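Local coordinates for putative periplasmic protein (Salmonella enterica subsp. enterica serovar Typhimurium, PDB 4J32) that acts as the periplasmic immunity protein Tai4, probably protecting the cell by inhibiting the peptidoglycan-hydrolysing type VI secretion effector Tae4, with which it forms a complex, at residues L4-Y8 against A42-Y46; Q10-K15 against N92-R98; C22-Y27 against N78-C82; I60-Y64 against D84-E90. The contacts are given in a common frame with arbitrary orientation. Residues are numbered along the deposited sequence.

How the contacts relate
The four contacts tie together a small all-helical chain. Helix 10-26 runs through the middle: its N-terminal part packs on helix 89-96 in contact 2, its C-terminal end is bonded to helix 78-86 by the disulfide of contact 3, and the two centres lie about 19 Å apart. Contact 4 sits about 11 Å from contact 3, centre to centre, and touches it through Phe85 against Cys22; Asn92 links contact 4 to contact 2. Contact 1, its centre about 21 Å from those of contacts 3 and 4, meets contact 2 through Tyr46 and Gln10 and carries several hydrogen bonds to the effector chain. Contacts 1, 3 and 4 touch the second subunit; Leu25 lines the 2-ethoxyethanol pocket.

Contact 1 (L4-Y8 against A42-Y46)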
loop_
_atom_site.group_PDB
_atom_site.type_symbol
_atom_site.label_atom_id
_atom_site.label_comp_id
_atom_site.label_asym_id
_atom_site.label_seq_id
_atom_site.Cartn_x
_atom_site.Cartn_y
_atom_site.Cartn_z
ATOM N N LEU B 4 8.669 -6.863 -11.586
ATOM C CA LEU B 4 10.087 -6.519 -11.475
ATOM C C LEU B 4 10.822 -7.232 -10.352
ATOM O O LEU B 4 11.970 -6.885 -10.050
ATOM C CB LEU B 4 10.255 -5.008 -11.310
ATOM C CG LEU B 4 9.642 -4.181 -12.438
ATOM C CD1 LEU B 4 9.807 -2.671 -12.128
ATOM C CD2 LEU B 4 10.178 -4.547 -13.827
ATOM N N THR B 5 10.169 -8.223 -9.736
ATOM C CA THR B 5 10.649 -8.823 -8.489
ATOM C C THR B 5 12.132 -9.236 -8.516
ATOM O O THR B 5 12.841 -9.016 -7.541
ATOM C CB THR B 5 9.747 -10.021 -8.101
ATOM O OG1 THR B 5 8.375 -9.666 -8.382
ATOM C CG2 THR B 5 9.879 -10.362 -6.598
ATOM N N THR B 6 12.578 -9.808 -9.633
ATOM C CA THR B 6 13.957 -10.313 -9.761
ATOM C C THR B 6 15.022 -9.225 -9.911
ATOM O O THR B 6 16.232 -9.524 -9.867
ATOM C CB THR B 6 14.115 -11.250 -10.965
ATOM O OG1 THR B 6 13.726 -10.560 -12.156
ATOM C CG2 THR B 6 13.272 -12.519 -10.767
ATOM N N GLN B 7 14.586 -7.987 -10.062
ATOM C CA GLN B 7 15.513 -6.889 -10.311
ATOM C C GLN B 7 15.968 -6.181 -9.030
ATOM O O GLN B 7 16.959 -5.426 -9.051
ATOM C CB GLN B 7 14.914 -5.906 -11.325
ATOM C CG GLN B 7 14.832 -6.488 -12.742
ATOM C CD GLN B 7 14.065 -5.609 -13.722
ATOM O OE1 GLN B 7 14.191 -4.381 -13.721
ATOM N NE2 GLN B 7 13.264 -6.241 -14.570
ATOM N N TYR B 8 15.268 -6.441 -7.932
ATOM C CA TYR B 8 15.551 -5.779 -6.658
ATOM C C TYR B 8 16.795 -6.344 -5.967
ATOM O O TYR B 8 17.038 -7.559 -5.983
ATOM C CB TYR B 8 14.337 -5.872 -5.719
ATOM C CG TYR B 8 13.146 -5.093 -6.253
ATOM C CD1 TYR B 8 13.184 -3.697 -6.325
ATOM C CD2 TYR B 8 11.979 -5.760 -6.654
ATOM C CE1 TYR B 8 12.093 -2.961 -6.832
ATOM C CE2 TYR B 8 10.871 -5.036 -7.165
ATOM C CZ TYR B 8 10.946 -3.647 -7.239
ATOM O OH TYR B 8 9.872 -2.938 -7.735
ATOM N N ALA B 42 6.387 -12.914 -2.284
ATOM C CA ALA B 42 7.243 -12.849 -3.477
ATOM C C ALA B 42 8.610 -12.263 -3.104
ATOM O O ALA B 42 9.664 -12.761 -3.541
ATOM C CB ALA B 42 6.577 -12.016 -4.577
ATOM N N TYR B 43 8.610 -11.205 -2.290
ATOM C CA TYR B 43 9.899 -10.610 -1.868
ATOM C C TYR B 43 10.679 -11.531 -0.924
ATOM O O TYR B 43 11.918 -11.567 -0.984
ATOM C CB TYR B 43 9.694 -9.222 -1.249
ATOM C CG TYR B 43 9.004 -8.314 -2.234
ATOM C CD1 TYR B 43 9.540 -8.128 -3.515
ATOM C CD2 TYR B 43 7.791 -7.688 -1.910
ATOM C CE1 TYR B 43 8.905 -7.321 -4.475
ATOM C CE2 TYR B 43 7.142 -6.861 -2.855
ATOM C CZ TYR B 43 7.710 -6.685 -4.120
ATOM O OH TYR B 43 7.093 -5.920 -5.064
ATOM N N LEU B 44 9.969 -12.248 -0.052
ATOM C CA LEU B 44 10.611 -13.265 0.799
ATOM C C LEU B 44 11.283 -14.374 -0.020
ATOM O O LEU B 44 12.379 -14.823 0.346
ATOM C CB LEU B 44 9.628 -13.835 1.853
ATOM C CG LEU B 44 10.151 -14.896 2.838
ATOM C CD1 LEU B 44 9.412 -14.745 4.166
ATOM C CD2 LEU B 44 9.995 -16.274 2.262
ATOM N N GLU B 45 10.643 -14.815 -1.110
ATOM C CA GLU B 45 11.190 -15.888 -1.950
ATOM C C GLU B 45 12.609 -15.563 -2.402
ATOM O O GLU B 45 13.481 -16.451 -2.419
ATOM C CB GLU B 45 10.307 -16.162 -3.183
ATOM C CG GLU B 45 10.959 -16.974 -4.344
ATOM C CD GLU B 45 11.244 -18.456 -4.016
ATOM O OE1 GLU B 45 10.511 -19.040 -3.168
ATOM O OE2 GLU B 45 12.186 -19.037 -4.617
ATOM N N TYR B 46 12.828 -14.311 -2.799
ATOM C CA TYR B 46 14.115 -13.901 -3.396
ATOM C C TYR B 46 15.157 -13.427 -2.379
ATOM O O TYR B 46 16.335 -13.193 -2.727
ATOM C CB TYR B 46 13.868 -12.839 -4.466
ATOM C CG TYR B 46 13.189 -13.395 -5.707
ATOM C CD1 TYR B 46 13.909 -14.133 -6.652
ATOM C CD2 TYR B 46 11.827 -13.213 -5.919
ATOM C CE1 TYR B 46 13.280 -14.651 -7.817
ATOM C CE2 TYR B 46 11.188 -13.741 -7.074
ATOM C CZ TYR B 46 11.925 -14.446 -8.009
ATOM O OH TYR B 46 11.310 -14.934 -9.167
HETATM O O HOH W 1 7.951 -6.725 -7.565
#
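Van der Waals packing carries the direct part of this contact. Thr5, in the turn that precedes helix 10-26, points its CB at the C-terminal part of helix 30-46, and its methyl settles among three residues there: CG2 of Thr5 lies 3.9 Å from Ala42 O, 3.8 Å from Tyr43 CD1 and 3.5 Å from Tyr46 CD2. One residue on, Thr6 CG2 comes to 3.5 Å from Tyr46 OH. Tyr8 adds a looser aromatic touch, its CE2 being 4.0 Å from CE1 of Tyr43.

Polar links within the pair run through solvent. Water 1 donates to Thr5 OG1 at 3.1 Å and is hydrogen-bonded to Tyr43 OH at 2.8 Å, bridging the segments beside the methyl contacts. The turn itself is held by Gln7 N donating to Leu4 O at 2.8 Å.

Several hydroxyls also bond to other chains: Thr5 OG1 to Ser134 and Tyr46 OH to Arg137 of the effector chain, and Tyr8 OH to Asp84 of the second subunit.

Threonine methyls and tyrosine rings thus join the N-terminal turn to the helix, while the hydroxyls of Thr5, Tyr8, Tyr43 and Tyr46 are spent on water and on neighbouring chains. The chemistry implies that this corner is a composite surface, consistent with a role in both effector recognition and dimer assembly.

Contact 2 (Q10-K15 against N92-R98); sequences QSELLK and NELIKRR. With FLC (citrate anion), chain J.
Ile95 lays its side chain across Ser11, Leu14 and Lys15. With chi1 m and chi2 t, its CD1 reaches 3.9 Å from Leu14 CB and 3.8 Å from Lys15 CG, and its CG2 lies 3.9 Å from Ser11 CB. Segments 10-15 and 92-96 are alpha-helical, with axes 10.3 Å apart at 143° between their N-to-C directions; Ser11 and Ile95 set the register, CA to CA 6.4 Å. This roughly antiparallel pair joins the first and last helices of the all-helical fold. Arg98 (phi/psi -54/140, chi1 p, chi2 and chi3 t, chi4 -79°) folds back, CD 3.6 Å from Leu14 CD1, NH1 donating to Ile95 O at 2.8 Å, Gln10 C and Ser11 N over one guanidinium face. A citrate, probably from the crystallisation liquor, accepts hydrogen bonds from Arg98 NH1 at OG2 (2.9 Å), Arg98 NH2 at OG1 (2.6 Å) and Ser11 N at OA2 (2.7 Å). Extended Lys15 brings CE into contact with Asn92 OD1 at 3.3 Å; Asn92 ND2 bonds to Asp88 O.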
loop_
_atom_site.group_PDB
_atom_site.type_symbol
_atom_site.label_atom_id
_atom_site.label_comp_id
_atom_site.label_asym_id
_atom_site.label_seq_id
_atom_site.Cartn_x
_atom_site.Cartn_y
_atom_site.Cartn_z
ATOM N N GLN B 10 19.008 -7.088 -2.436
ATOM C CA GLN B 10 18.566 -7.693 -1.164
ATOM C C GLN B 10 17.945 -6.677 -0.201
ATOM O O GLN B 10 16.915 -6.947 0.426
ATOM C CB GLN B 10 19.720 -8.433 -0.497
ATOM C CG GLN B 10 20.158 -9.684 -1.275
ATOM C CD GLN B 10 19.096 -10.775 -1.169
ATOM O OE1 GLN B 10 18.814 -11.263 -0.075
ATOM N NE2 GLN B 10 18.491 -11.139 -2.306
ATOM N N SER B 11 18.574 -5.513 -0.057
ATOM C CA SER B 11 17.996 -4.472 0.808
ATOM C C SER B 11 16.641 -3.957 0.286
ATOM O O SER B 11 15.694 -3.750 1.073
ATOM C CB SER B 11 18.976 -3.321 1.025
ATOM O OG SER B 11 19.173 -2.581 -0.165
ATOM N N GLU B 12 16.536 -3.773 -1.033
ATOM C CA GLU B 12 15.296 -3.343 -1.671
ATOM C C GLU B 12 14.200 -4.381 -1.469
ATOM O O GLU B 12 13.049 -4.031 -1.182
ATOM C CB GLU B 12 15.527 -3.137 -3.182
ATOM C CG GLU B 12 16.287 -1.854 -3.504
ATOM C CD GLU B 12 16.738 -1.725 -4.972
ATOM O OE1 GLU B 12 16.834 -2.724 -5.726
ATOM O OE2 GLU B 12 17.009 -0.571 -5.371
ATOM N N LEU B 13 14.543 -5.658 -1.578
ATOM C CA LEU B 13 13.535 -6.718 -1.313
ATOM C C LEU B 13 12.987 -6.609 0.113
ATOM O O LEU B 13 11.790 -6.780 0.346
ATOM C CB LEU B 13 14.111 -8.123 -1.533
ATOM C CG LEU B 13 14.447 -8.580 -2.950
ATOM C CD1 LEU B 13 15.238 -9.889 -2.894
ATOM C CD2 LEU B 13 13.161 -8.766 -3.784
ATOM N N LEU B 14 13.865 -6.348 1.072
ATOM C CA LEU B 14 13.446 -6.296 2.486
ATOM C C LEU B 14 12.563 -5.075 2.752
ATOM O O LEU B 14 11.592 -5.160 3.502
ATOM C CB LEU B 14 14.667 -6.299 3.416
ATOM C CG LEU B 14 15.382 -7.663 3.451
ATOM C CD1 LEU B 14 16.771 -7.519 4.087
ATOM C CD2 LEU B 14 14.552 -8.686 4.201
ATOM N N LYS B 15 12.899 -3.957 2.132
ATOM C CA LYS B 15 12.056 -2.761 2.214
ATOM C C LYS B 15 10.705 -3.003 1.510
ATOM O O LYS B 15 9.667 -2.594 2.009
ATOM C CB LYS B 15 12.789 -1.560 1.614
ATOM C CG LYS B 15 13.988 -1.098 2.473
ATOM C CD LYS B 15 14.961 -0.229 1.680
ATOM C CE LYS B 15 16.187 0.144 2.548
ATOM N NZ LYS B 15 17.104 1.090 1.855
ATOM N N ASN B 92 15.289 0.847 8.839
ATOM C CA ASN B 92 16.323 0.961 7.861
ATOM C C ASN B 92 17.701 0.502 8.442
ATOM O O ASN B 92 18.472 -0.146 7.732
ATOM C CB ASN B 92 16.203 2.322 7.151
ATOM C CG ASN B 92 14.973 2.367 6.187
ATOM O OD1 ASN B 92 15.039 1.835 5.078
ATOM N ND2 ASN B 92 13.838 2.962 6.635
ATOM N N GLU B 93 17.954 0.759 9.731
ATOM C CA GLU B 93 19.160 0.266 10.406
ATOM C C GLU B 93 19.184 -1.250 10.538
ATOM O O GLU B 93 20.217 -1.874 10.334
ATOM C CB GLU B 93 19.352 0.944 11.773
ATOM C CG GLU B 93 19.611 2.441 11.666
ATOM C CD GLU B 93 20.752 2.795 10.702
ATOM O OE1 GLU B 93 21.865 2.225 10.815
ATOM O OE2 GLU B 93 20.526 3.660 9.821
ATOM N N LEU B 94 18.034 -1.841 10.863
ATOM C CA LEU B 94 17.889 -3.300 10.925
ATOM C C LEU B 94 18.316 -3.962 9.604
ATOM O O LEU B 94 19.052 -4.958 9.587
ATOM C CB LEU B 94 16.428 -3.670 11.211
ATOM C CG LEU B 94 16.028 -5.151 11.191
ATOM C CD1 LEU B 94 16.701 -5.920 12.374
ATOM C CD2 LEU B 94 14.515 -5.307 11.253
ATOM N N ILE B 95 17.831 -3.397 8.513
ATOM C CA ILE B 95 18.128 -3.934 7.190
ATOM C C ILE B 95 19.603 -3.743 6.850
ATOM O O ILE B 95 20.246 -4.635 6.280
ATOM C CB ILE B 95 17.164 -3.331 6.131
ATOM C CG1 ILE B 95 15.753 -3.872 6.384
ATOM C CG2 ILE B 95 17.633 -3.665 4.668
ATOM C CD1 ILE B 95 14.632 -3.125 5.673
ATOM N N LYS B 96 20.147 -2.581 7.192
ATOM C CA LYS B 96 21.544 -2.287 6.875
ATOM C C LYS B 96 22.519 -3.138 7.692
ATOM O O LYS B 96 23.616 -3.478 7.200
ATOM C CB LYS B 96 21.826 -0.793 7.066
ATOM C CG LYS B 96 23.176 -0.324 6.495
ATOM C CD LYS B 96 23.575 1.042 7.032
ATOM C CE LYS B 96 22.562 2.122 6.681
ATOM N NZ LYS B 96 22.942 3.393 7.368
ATOM N N ARG B 97 22.108 -3.472 8.928
ATOM C CA ARG B 97 22.879 -4.299 9.889
ATOM C C ARG B 97 22.949 -5.748 9.525
ATOM O O ARG B 97 23.715 -6.483 10.143
ATOM C CB ARG B 97 22.180 -4.347 11.277
ATOM C CG ARG B 97 22.506 -3.313 12.262
ATOM C CD ARG B 97 22.271 -3.820 13.708
ATOM N NE ARG B 97 20.878 -4.134 14.052
ATOM C CZ ARG B 97 19.920 -3.243 14.293
ATOM N NH1 ARG B 97 20.147 -1.929 14.192
ATOM N NH2 ARG B 97 18.703 -3.664 14.609
ATOM N N ARG B 98 22.090 -6.198 8.613
ATOM C CA ARG B 98 21.785 -7.610 8.507
ATOM C C ARG B 98 23.024 -8.500 8.333
ATOM O O ARG B 98 23.991 -8.139 7.638
ATOM C CB ARG B 98 20.762 -7.854 7.392
ATOM C CG ARG B 98 21.326 -7.682 5.991
ATOM C CD ARG B 98 20.242 -7.757 4.907
ATOM N NE ARG B 98 20.888 -7.634 3.605
ATOM C CZ ARG B 98 21.293 -6.485 3.056
ATOM N NH1 ARG B 98 21.062 -5.314 3.651
ATOM N NH2 ARG B 98 21.913 -6.500 1.882
HETATM C CAC FLC J . 22.164 -4.836 -1.537
HETATM C CA FLC J . 22.814 -3.532 -1.944
HETATM C CB FLC J . 23.526 -2.920 -0.729
HETATM C CBC FLC J . 25.010 -2.556 -0.857
HETATM C CG FLC J . 22.706 -2.348 0.443
HETATM C CGC FLC J . 22.816 -3.256 1.644
HETATM O OA1 FLC J . 22.768 -5.897 -1.771
HETATM O OA2 FLC J . 21.062 -4.827 -0.984
HETATM O OB1 FLC J . 25.709 -3.191 -1.688
HETATM O OB2 FLC J . 25.501 -1.653 -0.126
HETATM O OG1 FLC J . 23.379 -4.367 1.478
HETATM O OG2 FLC J . 22.346 -2.857 2.745
HETATM O OHB FLC J . 23.212 -1.666 -1.357
#

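Contact 3 (C22-Y27 against N78-C82)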
loop_
_atom_site.group_PDB
_atom_site.type_symbol
_atom_site.label_atom_id
_atom_site.label_comp_id
_atom_site.label_asym_id
_atom_site.label_seq_id
_atom_site.Cartn_x
_atom_site.Cartn_y
_atom_site.Cartn_z
ATOM N N CYS B 22 3.194 -4.557 5.990
ATOM C CA CYS B 22 2.466 -3.566 6.787
ATOM C C CYS B 22 1.059 -3.338 6.211
ATOM O O CYS B 22 0.068 -3.245 6.960
ATOM C CB CYS B 22 3.249 -2.265 6.827
ATOM S SG CYS B 22 2.448 -0.980 7.809
ATOM N N LEU B 23 0.971 -3.280 4.887
ATOM C CA LEU B 23 -0.343 -3.101 4.234
ATOM C C LEU B 23 -1.260 -4.299 4.539
ATOM O O LEU B 23 -2.462 -4.126 4.802
ATOM C CB LEU B 23 -0.150 -2.875 2.729
ATOM C CG LEU B 23 0.572 -1.588 2.313
ATOM C CD1 LEU B 23 0.897 -1.597 0.784
ATOM C CD2 LEU B 23 -0.275 -0.328 2.708
ATOM N N ALA B 24 -0.684 -5.506 4.562
ATOM C CA ALA B 24 -1.416 -6.709 4.963
ATOM C C ALA B 24 -1.919 -6.635 6.400
ATOM O O ALA B 24 -2.930 -7.247 6.736
ATOM C CB ALA B 24 -0.541 -7.956 4.799
ATOM N N LEU B 25 -1.180 -5.934 7.265
ATOM C CA LEU B 25 -1.637 -5.744 8.639
ATOM C C LEU B 25 -2.774 -4.734 8.805
ATOM O O LEU B 25 -3.693 -4.966 9.601
ATOM C CB LEU B 25 -0.481 -5.304 9.552
ATOM C CG LEU B 25 0.705 -6.256 9.730
ATOM C CD1 LEU B 25 1.758 -5.612 10.654
ATOM C CD2 LEU B 25 0.244 -7.599 10.270
ATOM N N VAL B 26 -2.688 -3.602 8.125
ATOM C CA VAL B 26 -3.577 -2.475 8.431
ATOM C C VAL B 26 -4.962 -2.533 7.779
ATOM O O VAL B 26 -5.911 -1.967 8.306
ATOM C CB VAL B 26 -2.926 -1.079 8.172
ATOM C CG1 VAL B 26 -1.612 -0.908 9.014
ATOM C CG2 VAL B 26 -2.652 -0.851 6.689
ATOM N N TYR B 27 -5.068 -3.210 6.648
ATOM C CA TYR B 27 -6.318 -3.221 5.887
ATOM C C TYR B 27 -7.211 -4.369 6.352
ATOM O O TYR B 27 -6.700 -5.438 6.678
ATOM C CB TYR B 27 -5.997 -3.398 4.406
ATOM C CG TYR B 27 -5.321 -2.212 3.728
ATOM C CD1 TYR B 27 -5.701 -0.881 4.004
ATOM C CD2 TYR B 27 -4.335 -2.437 2.779
ATOM C CE1 TYR B 27 -5.085 0.192 3.332
ATOM C CE2 TYR B 27 -3.728 -1.390 2.092
ATOM C CZ TYR B 27 -4.089 -0.079 2.380
ATOM O OH TYR B 27 -3.449 0.907 1.657
ATOM N N ASN B 78 -5.047 4.305 7.476
ATOM C CA ASN B 78 -4.291 3.065 7.603
ATOM C C ASN B 78 -3.101 3.056 6.642
ATOM O O ASN B 78 -2.003 2.673 7.026
ATOM C CB ASN B 78 -5.209 1.859 7.356
ATOM C CG ASN B 78 -6.169 1.643 8.498
ATOM O OD1 ASN B 78 -5.771 1.751 9.657
ATOM N ND2 ASN B 78 -7.428 1.352 8.190
ATOM N N THR B 79 -3.335 3.523 5.417
ATOM C CA THR B 79 -2.290 3.524 4.377
ATOM C C THR B 79 -1.116 4.364 4.898
ATOM O O THR B 79 0.046 4.015 4.716
ATOM C CB THR B 79 -2.812 4.148 3.067
ATOM O OG1 THR B 79 -4.004 3.477 2.629
ATOM C CG2 THR B 79 -1.746 4.054 1.916
ATOM N N MET B 80 -1.444 5.482 5.546
ATOM C CA MET B 80 -0.438 6.408 6.078
ATOM C C MET B 80 0.468 5.788 7.143
ATOM O O MET B 80 1.663 6.158 7.271
ATOM C CB MET B 80 -1.137 7.631 6.671
ATOM C CG MET B 80 -0.185 8.737 6.998
ATOM S SD MET B 80 -1.045 10.223 7.586
ATOM C CE MET B 80 -1.575 10.923 6.015
ATOM N N LYS B 81 -0.096 4.899 7.961
ATOM C CA LYS B 81 0.697 4.213 8.995
ATOM C C LYS B 81 1.867 3.468 8.321
ATOM O O LYS B 81 3.009 3.511 8.813
ATOM C CB LYS B 81 -0.190 3.254 9.809
ATOM C CG LYS B 81 -1.331 3.978 10.528
ATOM C CD LYS B 81 -2.367 3.026 11.103
ATOM C CE LYS B 81 -3.611 3.830 11.506
ATOM N NZ LYS B 81 -4.658 2.907 12.090
ATOM N N CYS B 82 1.585 2.830 7.182
ATOM C CA CYS B 82 2.609 2.031 6.492
ATOM C C CYS B 82 3.603 2.908 5.740
ATOM O O CYS B 82 4.790 2.570 5.634
ATOM C CB CYS B 82 1.952 1.020 5.567
ATOM S SG CYS B 82 1.022 -0.178 6.490
#
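At the centre lies the disulfide, Cys22 SG to Cys82 SG at 2.1 Å with a chi3 of -85°, cross-linking two nearly antiparallel helices of this all-helical immunity protein. Helix 22-26 is the end of the chain's first helix and helix 78-82 the start of its fourth; their axes approach to 9.1 Å at 150°. The covalent bond joins residues 60 apart in sequence, which should limit how far the two helices can separate.

Apolar side chains wrap the sulfurs. Val26, one turn beyond Cys22, sets CG1 3.7 Å from Cys82 SG, and Leu23 CD2 reaches 3.9 Å from Cys82 CB. The register is set by two CA pairs, Cys22 with Cys82 and Val26 with Asn78, each 5.6 Å apart. Val26 CG2 then rests 3.8 Å from Asn78 CB and 3.6 Å from Asn78 O.

Further out the contact turns polar. Lys81 stretches along its own helix so that NZ donates to Asn78 OD1 at 2.9 Å, and the same amine also bonds to Leu67. Thr79 is shared with the dimer interface, its hydroxyl bonded to Asp35 of the second subunit. Tyr27, which leaves helical geometry, swings its ring back beside Asn78, and its OH donates to Thr79 OG1 at 2.8 Å.

Contact 4 (I60-Y64 against D84-E90)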
loop_
_atom_site.group_PDB
_atom_site.type_symbol
_atom_site.label_atom_id
_atom_site.label_comp_id
_atom_site.label_asym_id
_atom_site.label_seq_id
_atom_site.Cartn_x
_atom_site.Cartn_y
_atom_site.Cartn_z
ATOM N N ILE B 60 8.490 -4.163 14.224
ATOM C CA ILE B 60 8.521 -2.705 14.005
ATOM C C ILE B 60 7.230 -2.243 13.340
ATOM O O ILE B 60 6.667 -1.217 13.733
ATOM C CB ILE B 60 9.774 -2.245 13.207
ATOM C CG1 ILE B 60 11.043 -2.771 13.892
ATOM C CG2 ILE B 60 9.800 -0.702 13.057
ATOM C CD1 ILE B 60 12.342 -2.595 13.038
ATOM N N ALA B 61 6.753 -3.024 12.365
ATOM C CA ALA B 61 5.514 -2.699 11.661
ATOM C C ALA B 61 4.370 -2.546 12.656
ATOM O O ALA B 61 3.530 -1.651 12.494
ATOM C CB ALA B 61 5.175 -3.765 10.619
ATOM N N LYS B 62 4.351 -3.407 13.677
ATOM C CA LYS B 62 3.260 -3.375 14.647
ATOM C C LYS B 62 3.261 -2.095 15.493
ATOM O O LYS B 62 2.216 -1.710 16.031
ATOM C CB LYS B 62 3.232 -4.659 15.493
ATOM C CG LYS B 62 2.772 -5.904 14.702
ATOM C CD LYS B 62 2.954 -7.182 15.508
ATOM C CE LYS B 62 2.445 -8.451 14.814
ATOM N NZ LYS B 62 1.508 -8.201 13.683
ATOM N N LYS B 63 4.405 -1.407 15.576
ATOM C CA LYS B 63 4.488 -0.128 16.298
ATOM C C LYS B 63 3.734 0.959 15.509
ATOM O O LYS B 63 3.346 1.979 16.079
ATOM C CB LYS B 63 5.939 0.318 16.490
ATOM C CG LYS B 63 6.762 -0.590 17.416
ATOM C CD LYS B 63 8.239 -0.226 17.358
ATOM C CE LYS B 63 9.048 -1.204 18.210
ATOM N NZ LYS B 63 10.301 -0.560 18.682
ATOM N N TYR B 64 3.554 0.734 14.209
ATOM C CA TYR B 64 2.862 1.684 13.322
ATOM C C TYR B 64 1.432 1.230 13.074
ATOM O O TYR B 64 0.533 2.056 13.021
ATOM C CB TYR B 64 3.606 1.838 11.971
ATOM C CG TYR B 64 4.861 2.669 12.143
ATOM C CD1 TYR B 64 4.832 4.056 11.925
ATOM C CD2 TYR B 64 6.070 2.074 12.574
ATOM C CE1 TYR B 64 5.980 4.847 12.142
ATOM C CE2 TYR B 64 7.223 2.848 12.778
ATOM C CZ TYR B 64 7.169 4.233 12.557
ATOM O OH TYR B 64 8.291 5.017 12.775
ATOM N N ASP B 84 4.491 5.935 6.808
ATOM C CA ASP B 84 5.364 6.418 7.882
ATOM C C ASP B 84 6.333 5.293 8.291
ATOM O O ASP B 84 7.528 5.535 8.554
ATOM C CB ASP B 84 4.538 6.885 9.090
ATOM C CG ASP B 84 3.856 8.242 8.856
ATOM O OD1 ASP B 84 4.168 8.932 7.842
ATOM O OD2 ASP B 84 3.047 8.644 9.731
ATOM N N PHE B 85 5.801 4.086 8.398
ATOM C CA PHE B 85 6.620 2.921 8.803
ATOM C C PHE B 85 7.837 2.745 7.896
ATOM O O PHE B 85 8.941 2.522 8.389
ATOM C CB PHE B 85 5.762 1.655 8.771
ATOM C CG PHE B 85 6.553 0.352 8.865
ATOM C CD1 PHE B 85 7.496 0.152 9.878
ATOM C CD2 PHE B 85 6.298 -0.695 7.958
ATOM C CE1 PHE B 85 8.222 -1.080 9.972
ATOM C CE2 PHE B 85 6.999 -1.928 8.055
ATOM C CZ PHE B 85 7.957 -2.106 9.051
ATOM N N ILE B 86 7.655 2.855 6.577
ATOM C CA ILE B 86 8.773 2.532 5.686
ATOM C C ILE B 86 9.884 3.584 5.717
ATOM O O ILE B 86 10.984 3.339 5.196
ATOM C CB ILE B 86 8.330 2.146 4.255
ATOM C CG1 ILE B 86 7.565 3.295 3.573
ATOM C CG2 ILE B 86 7.499 0.872 4.312
ATOM C CD1 ILE B 86 7.471 3.164 2.041
ATOM N N HIS B 87 9.619 4.715 6.383
ATOM C CA HIS B 87 10.644 5.746 6.644
ATOM C C HIS B 87 11.321 5.599 8.011
ATOM O O HIS B 87 12.196 6.406 8.385
ATOM C CB HIS B 87 10.030 7.143 6.517
ATOM C CG HIS B 87 9.591 7.470 5.117
ATOM N ND1 HIS B 87 8.359 7.107 4.627
ATOM C CD2 HIS B 87 10.220 8.126 4.112
ATOM C CE1 HIS B 87 8.250 7.512 3.371
ATOM N NE2 HIS B 87 9.365 8.135 3.034
ATOM N N ASP B 88 10.912 4.584 8.762
ATOM C CA ASP B 88 11.396 4.405 10.143
ATOM C C ASP B 88 12.902 4.126 10.186
ATOM O O ASP B 88 13.403 3.285 9.445
ATOM C CB ASP B 88 10.580 3.299 10.833
ATOM C CG ASP B 88 11.014 3.051 12.252
ATOM O OD1 ASP B 88 11.927 2.231 12.412
ATOM O OD2 ASP B 88 10.456 3.658 13.199
ATOM N N ARG B 89 13.608 4.865 11.040
ATOM C CA ARG B 89 15.059 4.750 11.152
ATOM C C ARG B 89 15.481 3.361 11.658
ATOM O O ARG B 89 16.439 2.787 11.145
ATOM C CB ARG B 89 15.613 5.846 12.064
ATOM C CG ARG B 89 17.130 5.930 12.056
ATOM C CD ARG B 89 17.683 6.944 13.078
ATOM N NE ARG B 89 17.900 6.347 14.401
ATOM C CZ ARG B 89 18.814 5.411 14.684
ATOM N NH1 ARG B 89 19.624 4.925 13.742
ATOM N NH2 ARG B 89 18.907 4.939 15.920
ATOM N N GLU B 90 14.763 2.823 12.650
ATOM C CA GLU B 90 15.051 1.496 13.213
ATOM C C GLU B 90 14.972 0.398 12.139
ATOM O O GLU B 90 15.812 -0.507 12.085
ATOM C CB GLU B 90 14.094 1.199 14.387
ATOM C CG GLU B 90 14.251 -0.187 15.022
ATOM C CD GLU B 90 13.238 -0.503 16.133
ATOM O OE1 GLU B 90 12.275 0.273 16.364
ATOM O OE2 GLU B 90 13.419 -1.549 16.784
HETATM O O HOH W 2 9.049 6.670 10.482
#
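Phe85 is one of two large bumps: its ring pushes against the helix 60-64 backbone, where the small side chain of Ala61 leaves room for it. Ala61 CA stands 3.7 Å from the ring centroid, over its face, in a CH-pi contact, while Ile60 CG2 meets the rim at 3.5 Å from Phe85 CE1. Tyr64 returns the favour, its ring spread so that Phe85 CA lies 3.6 Å from its centroid, almost on the ring normal. The two rings themselves meet obliquely, centroids 5.6 Å apart. Here helix 51-65 straddles the short turn between helices 78-86 and 89-96, with Asp88 as N-cap of the second, its OD1 capping Leu91 N. Into that turn Tyr64 sends its hydroxyl, donating to Asp88 OD2 at 2.6 Å and accepting from water 2, which also donates to Asp84 O. Ile60 CD1 packs along Glu90 CG at 3.7 Å, and at the exposed margin Lys63 NZ forms a salt bridge with Glu90 OE1 at 3.2 Å.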